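Long-range contacts in arsenic responsive repressor ArsR (Corynebacterium glutamicum ATCC 13032, PDB 6J0E), which represses transcription in an arsenite-responsive manner, probably by binding operator DNA as a winged-helix dimer that lets go when As(III) binds: residues G53-N61 with R94-P102; V37-L47 with H76-L87. One frame throughout, in Å; residues are numbered along the deposited sequence.

Contact 1. Residues G53-N61 with R94-P102. With ARS (arsenic), chain C.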
# COMPACT_ATOMS: atom_id res chain seq x y z
N GLY B 53 -11.84 15.67 -1.86
CA GLY B 53 -13.21 16.05 -1.52
C GLY B 53 -13.88 15.36 -0.35
O GLY B 53 -15.11 15.19 -0.31
N GLY B 54 -13.12 14.90 0.61
CA GLY B 54 -13.73 14.32 1.77
C GLY B 54 -14.37 12.96 1.46
O GLY B 54 -15.09 12.45 2.31
N CYS B 55 -14.13 12.40 0.24
CA CYS B 55 -14.66 11.10 -0.16
C CYS B 55 -16.16 11.04 -0.41
O CYS B 55 -16.74 9.95 -0.48
CB CYS B 55 -14.26 9.99 0.85
SG CYS B 55 -12.50 9.49 0.75
N GLY B 56 -16.76 12.18 -0.61
CA GLY B 56 -18.14 12.21 -1.11
C GLY B 56 -18.29 11.69 -2.50
O GLY B 56 -17.35 11.69 -3.23
N PRO B 57 -19.49 11.26 -2.85
CA PRO B 57 -19.76 10.85 -4.18
C PRO B 57 -19.69 12.00 -5.14
O PRO B 57 -20.17 13.06 -4.79
CB PRO B 57 -21.21 10.26 -4.06
CG PRO B 57 -21.79 10.92 -2.91
CD PRO B 57 -20.65 10.92 -1.96
N VAL B 58 -19.06 11.80 -6.30
CA VAL B 58 -18.85 12.85 -7.31
C VAL B 58 -19.35 12.29 -8.67
O VAL B 58 -19.18 11.10 -8.95
CB VAL B 58 -17.35 13.23 -7.25
CG1 VAL B 58 -16.92 14.16 -8.35
CG2 VAL B 58 -17.01 13.88 -5.89
N SER B 59 -19.95 13.13 -9.51
CA SER B 59 -20.26 12.76 -10.89
C SER B 59 -19.07 12.80 -11.87
O SER B 59 -18.13 13.54 -11.71
CB SER B 59 -21.34 13.67 -11.47
OG SER B 59 -20.78 14.95 -11.61
N VAL B 60 -19.19 12.03 -12.93
CA VAL B 60 -18.20 12.15 -14.01
C VAL B 60 -18.02 13.59 -14.51
O VAL B 60 -16.88 14.01 -14.70
CB VAL B 60 -18.53 11.22 -15.14
CG1 VAL B 60 -17.44 11.28 -16.22
CG2 VAL B 60 -18.62 9.83 -14.60
N ASN B 61 -19.08 14.34 -14.68
CA ASN B 61 -19.03 15.77 -15.13
C ASN B 61 -18.18 16.61 -14.23
O ASN B 61 -17.38 17.39 -14.71
CB ASN B 61 -20.36 16.46 -15.20
CG ASN B 61 -20.96 16.34 -16.52
OD1 ASN B 61 -20.70 15.35 -17.21
ND2 ASN B 61 -21.79 17.30 -16.89
N ARG B 94 -31.72 10.28 -10.99
CA ARG B 94 -31.18 9.55 -12.11
C ARG B 94 -29.74 9.88 -12.44
O ARG B 94 -29.21 9.31 -13.39
CB ARG B 94 -31.98 9.86 -13.37
CG ARG B 94 -33.21 9.03 -13.36
CD ARG B 94 -34.25 9.63 -14.23
NE ARG B 94 -35.42 8.78 -14.10
CZ ARG B 94 -36.55 9.00 -14.74
NH1 ARG B 94 -36.72 10.08 -15.48
NH2 ARG B 94 -37.55 8.14 -14.63
N VAL B 95 -29.09 10.79 -11.71
CA VAL B 95 -27.68 11.00 -11.99
C VAL B 95 -26.82 9.95 -11.24
O VAL B 95 -27.05 9.68 -10.05
CB VAL B 95 -27.28 12.38 -11.57
CG1 VAL B 95 -25.83 12.59 -11.90
CG2 VAL B 95 -28.17 13.35 -12.34
N VAL B 96 -25.83 9.39 -11.92
CA VAL B 96 -24.93 8.39 -11.28
C VAL B 96 -23.70 9.11 -10.68
O VAL B 96 -22.98 9.79 -11.41
CB VAL B 96 -24.39 7.39 -12.29
CG1 VAL B 96 -23.32 6.50 -11.64
CG2 VAL B 96 -25.50 6.48 -12.88
N LEU B 97 -23.47 8.95 -9.35
CA LEU B 97 -22.23 9.47 -8.69
C LEU B 97 -21.29 8.28 -8.40
O LEU B 97 -21.71 7.13 -8.30
CB LEU B 97 -22.52 10.13 -7.43
CG LEU B 97 -23.63 11.21 -7.55
CD1 LEU B 97 -23.94 11.73 -6.19
CD2 LEU B 97 -23.20 12.23 -8.52
N HIS B 98 -19.99 8.58 -8.26
CA HIS B 98 -19.03 7.54 -7.85
C HIS B 98 -18.43 7.87 -6.52
O HIS B 98 -18.12 9.03 -6.26
CB HIS B 98 -17.97 7.55 -8.91
CG HIS B 98 -18.33 6.69 -10.05
ND1 HIS B 98 -19.02 7.16 -11.09
CD2 HIS B 98 -18.12 5.37 -10.29
CE1 HIS B 98 -19.23 6.20 -11.97
NE2 HIS B 98 -18.62 5.11 -11.55
N ARG B 99 -18.31 6.88 -5.63
CA ARG B 99 -17.69 7.14 -4.36
C ARG B 99 -16.66 6.04 -4.06
O ARG B 99 -16.85 4.83 -4.30
CB ARG B 99 -18.66 7.22 -3.20
CG ARG B 99 -19.61 6.09 -3.23
CD ARG B 99 -20.15 5.78 -1.79
NE ARG B 99 -20.83 4.51 -1.94
CZ ARG B 99 -21.69 3.97 -1.09
NH1 ARG B 99 -22.00 4.58 0.03
NH2 ARG B 99 -22.25 2.83 -1.43
N VAL B 100 -15.59 6.51 -3.50
CA VAL B 100 -14.57 5.60 -3.03
C VAL B 100 -15.11 4.67 -1.92
O VAL B 100 -15.91 4.99 -1.04
CB VAL B 100 -13.33 6.34 -2.63
CG1 VAL B 100 -13.50 7.00 -1.34
CG2 VAL B 100 -12.18 5.32 -2.60
N ARG B 101 -14.70 3.44 -2.03
CA ARG B 101 -14.93 2.42 -0.99
C ARG B 101 -13.59 2.25 -0.17
O ARG B 101 -12.54 1.91 -0.68
CB ARG B 101 -15.35 1.14 -1.67
CG ARG B 101 -16.73 1.12 -2.36
CD ARG B 101 -17.94 1.38 -1.46
NE ARG B 101 -18.13 0.32 -0.45
CZ ARG B 101 -19.28 -0.21 -0.07
NH1 ARG B 101 -20.38 0.09 -0.73
NH2 ARG B 101 -19.30 -1.13 0.93
N PRO B 102 -13.60 2.47 1.13
CA PRO B 102 -12.46 2.34 2.03
C PRO B 102 -11.94 0.94 2.26
O PRO B 102 -10.75 0.78 2.60
CB PRO B 102 -12.93 2.92 3.32
CG PRO B 102 -14.32 3.31 3.16
CD PRO B 102 -14.81 3.02 1.81
AS ARS C . -11.70 10.91 2.37
O HOH W 1 -19.85 9.41 -11.39
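Leu97 and Pro57 meet where a short, weakly bonded strand is laid along the edge of a longer one. Leu97 CB rests on Pro57 CB at 3.6 Å and also lies near Val58 O; beyond it the chain forks at CG. CD1 goes back to the proline ring, close to CB and CG, while CD2 reaches the start of the next helix, 3.5 Å from Ser59 N and near Ser59 CB. CG lies anti to the carbonyl carbon (chi1 -51°), and the two methyls divide between Pro57 and Ser59, one either side of Val58 in the chain; Ser59 OG caps Glu62 N. Between these two residues, Val58 forms a reciprocal backbone pair with His98: Val58 N donates to His98 O over 2.9 Å, and His98 N returns a nearly straight bond (173°) of 2.7 Å to Val58 O. This is how strand 58-59 joins the hairpin 87-92/95-100, the wing of a winged helix-turn-helix domain. A water donates to Val58 O and to Val96 O, while Pro57 CA adds a C-H...O contact to His98 O at 3.2 Å. Farther along, Cys55 SG lies 3.4 Å from Val100 CG1, in the arsenic pocket with Gly54 and Ala51, and Cys15 of the second subunit packs on this cysteine.

Contact 2. Residues V37-L47 with H76-L87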
# COMPACT_ATOMS: atom_id res chain seq x y z
N VAL B 37 -4.23 -2.41 -11.32
CA VAL B 37 -5.26 -1.46 -11.55
C VAL B 37 -4.81 -0.07 -11.10
O VAL B 37 -5.07 0.89 -11.73
CB VAL B 37 -6.60 -1.85 -10.87
CG1 VAL B 37 -7.58 -0.69 -10.98
CG2 VAL B 37 -7.19 -3.03 -11.53
N LEU B 38 -4.14 -0.01 -9.96
CA LEU B 38 -3.63 1.20 -9.41
C LEU B 38 -2.40 1.75 -10.14
O LEU B 38 -2.00 2.86 -9.94
CB LEU B 38 -3.29 1.02 -7.93
CG LEU B 38 -4.48 0.81 -6.99
CD1 LEU B 38 -3.90 0.67 -5.61
CD2 LEU B 38 -5.39 2.13 -7.00
N GLY B 39 -1.73 0.96 -10.96
CA GLY B 39 -0.51 1.41 -11.66
C GLY B 39 -0.88 2.15 -12.89
O GLY B 39 -0.24 1.97 -13.86
N ASP B 40 -1.78 3.12 -12.82
CA ASP B 40 -2.06 4.04 -13.91
C ASP B 40 -2.11 5.45 -13.25
O ASP B 40 -2.87 5.67 -12.34
CB ASP B 40 -3.42 3.71 -14.54
CG ASP B 40 -3.82 4.71 -15.61
OD1 ASP B 40 -4.07 5.87 -15.35
OD2 ASP B 40 -3.90 4.35 -16.74
N PRO B 41 -1.38 6.40 -13.71
CA PRO B 41 -1.39 7.75 -13.11
C PRO B 41 -2.69 8.51 -13.06
O PRO B 41 -2.97 9.15 -12.02
CB PRO B 41 -0.39 8.58 -14.00
CG PRO B 41 0.05 7.66 -15.07
CD PRO B 41 -0.65 6.34 -15.01
N VAL B 42 -3.48 8.42 -14.13
CA VAL B 42 -4.77 9.11 -14.19
C VAL B 42 -5.65 8.49 -13.05
O VAL B 42 -6.47 9.17 -12.40
CB VAL B 42 -5.40 9.08 -15.60
CG1 VAL B 42 -6.83 9.64 -15.60
CG2 VAL B 42 -4.54 9.80 -16.57
N ARG B 43 -5.62 7.14 -12.92
CA ARG B 43 -6.43 6.52 -11.87
C ARG B 43 -6.08 6.98 -10.51
O ARG B 43 -6.93 7.20 -9.67
CB ARG B 43 -6.36 4.95 -11.87
CG ARG B 43 -7.12 4.35 -13.02
CD ARG B 43 -6.92 2.91 -13.25
NE ARG B 43 -7.37 2.65 -14.59
CZ ARG B 43 -6.96 1.59 -15.29
NH1 ARG B 43 -5.96 0.79 -14.82
NH2 ARG B 43 -7.51 1.40 -16.49
N LEU B 44 -4.82 7.14 -10.27
CA LEU B 44 -4.39 7.61 -8.96
C LEU B 44 -4.84 9.01 -8.68
O LEU B 44 -5.21 9.33 -7.55
CB LEU B 44 -2.82 7.58 -8.86
CG LEU B 44 -2.35 6.16 -8.70
CD1 LEU B 44 -0.84 6.33 -8.29
CD2 LEU B 44 -3.01 5.31 -7.66
N ARG B 45 -4.71 9.86 -9.69
CA ARG B 45 -5.31 11.23 -9.60
C ARG B 45 -6.82 11.31 -9.40
O ARG B 45 -7.26 12.22 -8.66
CB ARG B 45 -4.92 12.08 -10.78
CG ARG B 45 -3.42 12.27 -10.84
CD ARG B 45 -2.92 13.58 -11.50
NE ARG B 45 -3.53 13.78 -12.80
CZ ARG B 45 -3.16 13.26 -13.96
NH1 ARG B 45 -2.19 12.40 -14.04
NH2 ARG B 45 -3.84 13.56 -15.07
N ILE B 46 -7.56 10.44 -10.03
CA ILE B 46 -8.97 10.37 -9.77
C ILE B 46 -9.10 10.07 -8.32
O ILE B 46 -9.88 10.75 -7.65
CB ILE B 46 -9.74 9.37 -10.61
CG1 ILE B 46 -9.59 9.75 -12.05
CG2 ILE B 46 -11.14 9.26 -10.05
CD1 ILE B 46 -10.26 8.88 -13.12
N LEU B 47 -8.40 9.02 -7.84
CA LEU B 47 -8.49 8.76 -6.37
C LEU B 47 -8.18 9.91 -5.50
O LEU B 47 -8.84 10.11 -4.45
CB LEU B 47 -7.68 7.52 -5.94
CG LEU B 47 -8.23 6.37 -6.59
CD1 LEU B 47 -7.33 5.18 -6.24
CD2 LEU B 47 -9.66 6.03 -6.07
N HIS B 76 -13.94 5.80 -18.60
CA HIS B 76 -13.26 4.49 -18.81
C HIS B 76 -12.60 4.09 -17.44
O HIS B 76 -12.66 2.96 -16.97
CB HIS B 76 -12.21 4.62 -19.89
CG HIS B 76 -11.28 3.45 -19.96
ND1 HIS B 76 -11.58 2.35 -20.72
CD2 HIS B 76 -10.05 3.25 -19.45
CE1 HIS B 76 -10.59 1.48 -20.65
NE2 HIS B 76 -9.63 2.03 -19.90
N HIS B 77 -11.93 5.06 -16.86
CA HIS B 77 -11.12 4.87 -15.63
C HIS B 77 -12.06 4.55 -14.49
O HIS B 77 -11.76 3.69 -13.68
CB HIS B 77 -10.23 6.01 -15.35
CG HIS B 77 -9.03 6.08 -16.25
ND1 HIS B 77 -8.17 5.01 -16.42
CD2 HIS B 77 -8.54 7.08 -17.02
CE1 HIS B 77 -7.28 5.32 -17.35
NE2 HIS B 77 -7.42 6.60 -17.65
N LEU B 78 -13.19 5.25 -14.43
CA LEU B 78 -14.10 5.02 -13.39
C LEU B 78 -14.68 3.59 -13.46
O LEU B 78 -14.91 2.97 -12.43
CB LEU B 78 -15.24 5.99 -13.37
CG LEU B 78 -14.80 7.40 -13.06
CD1 LEU B 78 -16.00 8.30 -13.24
CD2 LEU B 78 -14.37 7.50 -11.62
N LYS B 79 -14.92 3.16 -14.68
CA LYS B 79 -15.52 1.84 -14.88
C LYS B 79 -14.42 0.77 -14.33
O LYS B 79 -14.78 -0.17 -13.68
CB LYS B 79 -15.90 1.66 -16.35
CG LYS B 79 -16.51 0.33 -16.64
CD LYS B 79 -17.36 0.43 -17.85
CE LYS B 79 -17.95 -0.93 -18.12
NZ LYS B 79 -16.90 -1.82 -18.53
N LYS B 80 -13.16 0.91 -14.69
CA LYS B 80 -12.13 -0.05 -14.30
C LYS B 80 -11.98 -0.04 -12.76
O LYS B 80 -11.94 -1.07 -12.18
CB LYS B 80 -10.82 0.29 -14.99
CG LYS B 80 -10.92 0.12 -16.53
CD LYS B 80 -11.13 -1.32 -16.98
CE LYS B 80 -10.98 -1.36 -18.55
NZ LYS B 80 -11.35 -2.76 -18.87
N MET B 81 -12.05 1.13 -12.13
CA MET B 81 -11.91 1.22 -10.73
C MET B 81 -13.12 0.65 -9.95
O MET B 81 -12.98 0.08 -8.90
CB MET B 81 -11.55 2.60 -10.26
CG MET B 81 -10.11 2.88 -10.63
SD MET B 81 -9.82 4.46 -9.87
CE MET B 81 -10.40 5.42 -11.20
N THR B 82 -14.29 0.87 -10.52
CA THR B 82 -15.54 0.30 -9.96
C THR B 82 -15.52 -1.30 -10.15
O THR B 82 -15.95 -1.91 -9.27
CB THR B 82 -16.73 0.89 -10.66
OG1 THR B 82 -16.81 2.30 -10.36
CG2 THR B 82 -18.02 0.26 -10.19
N GLU B 83 -15.10 -1.79 -11.28
CA GLU B 83 -15.11 -3.25 -11.49
C GLU B 83 -14.10 -3.82 -10.46
O GLU B 83 -14.19 -4.99 -10.01
CB GLU B 83 -14.75 -3.55 -12.90
CG GLU B 83 -15.91 -3.24 -13.82
CD GLU B 83 -15.55 -3.05 -15.24
OE1 GLU B 83 -16.49 -2.94 -16.07
OE2 GLU B 83 -14.40 -3.17 -15.61
N ALA B 84 -13.04 -3.08 -10.19
CA ALA B 84 -12.02 -3.58 -9.24
C ALA B 84 -12.46 -3.56 -7.82
O ALA B 84 -11.81 -4.13 -6.93
CB ALA B 84 -10.71 -2.90 -9.48
N GLY B 85 -13.50 -2.75 -7.52
CA GLY B 85 -14.04 -2.62 -6.19
C GLY B 85 -13.51 -1.40 -5.40
O GLY B 85 -13.81 -1.25 -4.19
N PHE B 86 -12.64 -0.55 -6.01
CA PHE B 86 -12.21 0.65 -5.37
C PHE B 86 -13.30 1.71 -5.15
O PHE B 86 -13.17 2.57 -4.27
CB PHE B 86 -11.03 1.31 -6.10
CG PHE B 86 -9.77 0.43 -6.13
CD1 PHE B 86 -9.23 0.04 -4.92
CD2 PHE B 86 -9.19 0.04 -7.30
CE1 PHE B 86 -8.09 -0.80 -4.91
CE2 PHE B 86 -8.06 -0.82 -7.29
CZ PHE B 86 -7.51 -1.15 -6.13
N LEU B 87 -14.26 1.65 -6.10
CA LEU B 87 -15.39 2.68 -6.14
C LEU B 87 -16.66 1.92 -6.25
O LEU B 87 -16.68 0.79 -6.68
CB LEU B 87 -15.37 3.59 -7.35
CG LEU B 87 -14.03 4.29 -7.58
CD1 LEU B 87 -14.07 4.98 -8.94
CD2 LEU B 87 -13.57 5.23 -6.50
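Arg43 NE donates to His77 ND1 over 3.1 Å, a bent bond in which the donor stands tilted from the imidazole plane and the guanidinium and ring planes are turned 75° apart. The arginine chain is extended from CG to NE, and at its end Arg43 NH1 meets Val37 O at 3.2 Å, within the guanidinium plane. Two bonds to different partners thus fix the rotation of the group, while Lys80 CB lies over one face. The His77 side chain is packed along its length: Val42 CG1 comes to 3.4 Å from His77 CD2, Ile46 CD1 touches His77 CB, and the Asp40 carboxylate lies near His77 CE1. Asp40 OD1 is itself held by Arg43 N as the N-cap of helix 41-52, which positions the carboxylate beside the histidine. Arg43 and Met81 interlock as knobs in holes. Met81 bends at its last torsion (chi3 -87°), bringing CE to Arg43 CG at 3.9 Å and to Ile46 CD1, with SD near Leu47 CG. At the far end Leu38 CD2 sits over the face of the Phe86 ring, 4.2 Å from its centroid, and Val37 CG1 meets the ring's edge at CE2. Segments 41-47 and 76-83 cross at -78° with axes 10.1 Å apart, joining helix 41-52 to helix 71-83, probably the recognition helix of a winged helix-turn-helix domain.

Contact 1 and contact 2 belong to one winged-helix domain, their centres about 13 Å apart and their segments alternating along the chain. They touch directly: Arg101 N lies 2.9 Å from Phe86 O, a probable hydrogen bond where strand 95-100 ends, and Val60 CG2 packs on Leu78 CD1 at 3.3 Å. His98 likewise packs against Thr82, joining the wing to helix 71-83. Helix 41-52, whose start lies in contact 2, ends in a Schellman turn at Gly54, in the arsenic pocket at the edge of contact 1; the Leu47 side chain is about 10 Å from the bound arsenic. Both contacts are thus tied to the pocket through one helix and the turn that follows it.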